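Local coordinates for protein probable cobalt-precorrin-6B C(15)-methyltransferase (decarboxylating) (Methanothermobacter thermautotrophicus, PDB 1L3B) that probably methylates C-15 of cobalt-precorrin-6B with S-adenosyl-L-methionine and then removes the C-12 carboxylate, giving cobalt-precorrin-7 on the anaerobic route to adenosylcobalamin, at residues Val38-Gly43 / Tyr59-Asn64. Numbering follows the deposited sequence.
Sequences VDVGCG and YAIDRN
The glycine-rich S-adenosyl-L-methionine loop that follows strand 36-40 is held here against the end of strand 57-62, its parallel neighbour, where Gly-41, Cys-42 and Gly-43 meet Ile-61 and Asp-62. Asp-39 straddles its partner strand in the usual parallel manner: its N donates to Tyr-59 O (2.7 Å) and its O accepts from Ile-61 N (3.1 Å). One step on, the chain turns, and Ile-61 O receives two donors, Gly-41 N from above its carbonyl plane at 2.7 Å and Cys-42 N at 3.0 Å, almost in line with the C=O bond. Gly-41 makes the turn with a positive phi (82°), at backbone angles that suit glycine because they bring the preceding carbonyl oxygen close.

This beta-alpha-beta unit, with helix 46-52 as its crossover, is the first of the Rossmann-like methyltransferase fold, and Asp-62, which ends its second strand, binds S-adenosyl-L-methionine, as in relatives probably through the ribose hydroxyls. The two carboxylate oxygens of Asp-62 have separate tasks: OD2 accepts from Gly-43 N (2.9 Å), while OD1 turns its anti lone pair to Asn-64 N in an Asx turn. Bonded at both oxygens, the carboxylate has little freedom to rotate.

Apolar contacts line both faces of the strand pair. Beneath helix 91-95, the side chains of Val-38 and Ile-61 meet at an angle, CG2 of the valine touching CD1 of the isoleucine at 3.9 Å; CG2 gets there by standing anti to the backbone N of Val-38, and Leu-95 covers both residues. On the other face, that of Asp-39 and Ala-60, Cys-42 SG and CB lie against Ala-60 CB, the sulfur at 3.9 Å, beside helix 46-52, whose Thr-48 hydrogen-bonds Asp-39 OD2.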
loop_
_atom_site.group_PDB
_atom_site.type_symbol
_atom_site.label_atom_id
_atom_site.label_comp_id
_atom_site.label_asym_id
_atom_site.label_seq_id
_atom_site.Cartn_x
_atom_site.Cartn_y
_atom_site.Cartn_z
ATOM N N VAL A 38 19.938 16.518 15.432
ATOM C CA VAL A 38 18.912 17.515 15.656
ATOM C C VAL A 38 17.623 16.955 15.083
ATOM O O VAL A 38 17.610 16.359 13.994
ATOM C CB VAL A 38 19.188 18.852 14.960
ATOM C CG1 VAL A 38 19.400 18.659 13.468
ATOM C CG2 VAL A 38 18.007 19.781 15.190
ATOM N N ASP A 39 16.540 17.115 15.833
ATOM C CA ASP A 39 15.241 16.628 15.392
ATOM C C ASP A 39 14.220 17.763 15.360
ATOM O O ASP A 39 13.595 18.080 16.371
ATOM C CB ASP A 39 14.715 15.494 16.286
ATOM C CG ASP A 39 13.344 15.023 15.854
ATOM O OD1 ASP A 39 13.081 15.047 14.625
ATOM O OD2 ASP A 39 12.529 14.619 16.721
ATOM N N VAL A 40 14.058 18.357 14.181
ATOM C CA VAL A 40 13.126 19.456 13.963
ATOM C C VAL A 40 11.685 18.954 13.990
ATOM O O VAL A 40 11.293 18.129 13.171
ATOM C CB VAL A 40 13.399 20.139 12.576
ATOM C CG1 VAL A 40 12.229 21.021 12.165
ATOM C CG2 VAL A 40 14.665 20.960 12.655
ATOM N N GLY A 41 10.894 19.461 14.927
ATOM C CA GLY A 41 9.513 19.041 15.019
ATOM C C GLY A 41 9.403 17.734 15.767
ATOM O O GLY A 41 8.719 16.821 15.310
ATOM N N CYS A 42 10.034 17.649 16.932
ATOM C CA CYS A 42 9.991 16.431 17.713
ATOM C C CYS A 42 8.609 15.912 18.064
ATOM O O CYS A 42 8.466 14.751 18.444
ATOM C CB CYS A 42 10.834 16.600 18.989
ATOM S SG CYS A 42 10.416 18.036 19.991
ATOM N N GLY A 43 7.592 16.753 17.920
ATOM C CA GLY A 43 6.242 16.317 18.247
ATOM C C GLY A 43 6.067 15.552 19.559
ATOM O O GLY A 43 6.423 16.049 20.630
ATOM N N TYR A 59 19.279 17.651 19.741
ATOM C CA TYR A 59 18.610 18.929 19.898
ATOM C C TYR A 59 17.240 18.727 19.277
ATOM O O TYR A 59 17.118 18.555 18.071
ATOM C CB TYR A 59 19.358 20.062 19.200
ATOM C CG TYR A 59 20.749 20.282 19.738
ATOM C CD1 TYR A 59 21.818 19.530 19.255
ATOM C CD2 TYR A 59 21.002 21.218 20.750
ATOM C CE1 TYR A 59 23.098 19.698 19.749
ATOM C CE2 TYR A 59 22.289 21.391 21.253
ATOM C CZ TYR A 59 23.328 20.624 20.746
ATOM O OH TYR A 59 24.606 20.781 21.223
ATOM N N ALA A 60 16.228 18.717 20.142
ATOM C CA ALA A 60 14.831 18.537 19.770
ATOM C C ALA A 60 14.137 19.899 19.719
ATOM O O ALA A 60 13.977 20.553 20.747
ATOM C CB ALA A 60 14.163 17.631 20.784
ATOM N N ILE A 61 13.711 20.298 18.519
ATOM C CA ILE A 61 13.041 21.575 18.273
ATOM C C ILE A 61 11.548 21.461 17.970
ATOM O O ILE A 61 11.104 20.459 17.414
ATOM C CB ILE A 61 13.707 22.256 17.090
ATOM C CG1 ILE A 61 15.200 22.382 17.385
ATOM C CG2 ILE A 61 13.034 23.589 16.776
ATOM C CD1 ILE A 61 15.994 22.929 16.241
ATOM N N ASP A 62 10.771 22.488 18.324
ATOM C CA ASP A 62 9.329 22.475 18.073
ATOM C C ASP A 62 8.649 23.800 18.425
ATOM O O ASP A 62 8.950 24.417 19.444
ATOM C CB ASP A 62 8.672 21.327 18.838
ATOM C CG ASP A 62 7.466 20.759 18.110
ATOM O OD1 ASP A 62 6.438 21.459 18.010
ATOM O OD2 ASP A 62 7.540 19.607 17.621
ATOM N N ARG A 63 7.737 24.226 17.555
ATOM C CA ARG A 63 6.982 25.467 17.719
ATOM C C ARG A 63 5.929 25.314 18.805
ATOM O O ARG A 63 5.610 26.251 19.525
ATOM C CB ARG A 63 6.257 25.822 16.417
ATOM C CG ARG A 63 7.111 25.699 15.172
ATOM C CD ARG A 63 6.289 25.390 13.926
ATOM N NE ARG A 63 5.863 26.583 13.201
ATOM C CZ ARG A 63 4.932 27.431 13.622
ATOM N NH1 ARG A 63 4.318 27.221 14.777
ATOM N NH2 ARG A 63 4.612 28.487 12.883
ATOM N N ASN A 64 5.389 24.121 18.934
ATOM C CA ASN A 64 4.381 23.918 19.936
ATOM C C ASN A 64 4.959 23.637 21.312
ATOM O O ASN A 64 5.786 22.757 21.479
ATOM C CB ASN A 64 3.445 22.814 19.481
ATOM C CG ASN A 64 2.413 22.489 20.508
ATOM O OD1 ASN A 64 2.102 23.309 21.369
ATOM N ND2 ASN A 64 1.858 21.290 20.426
#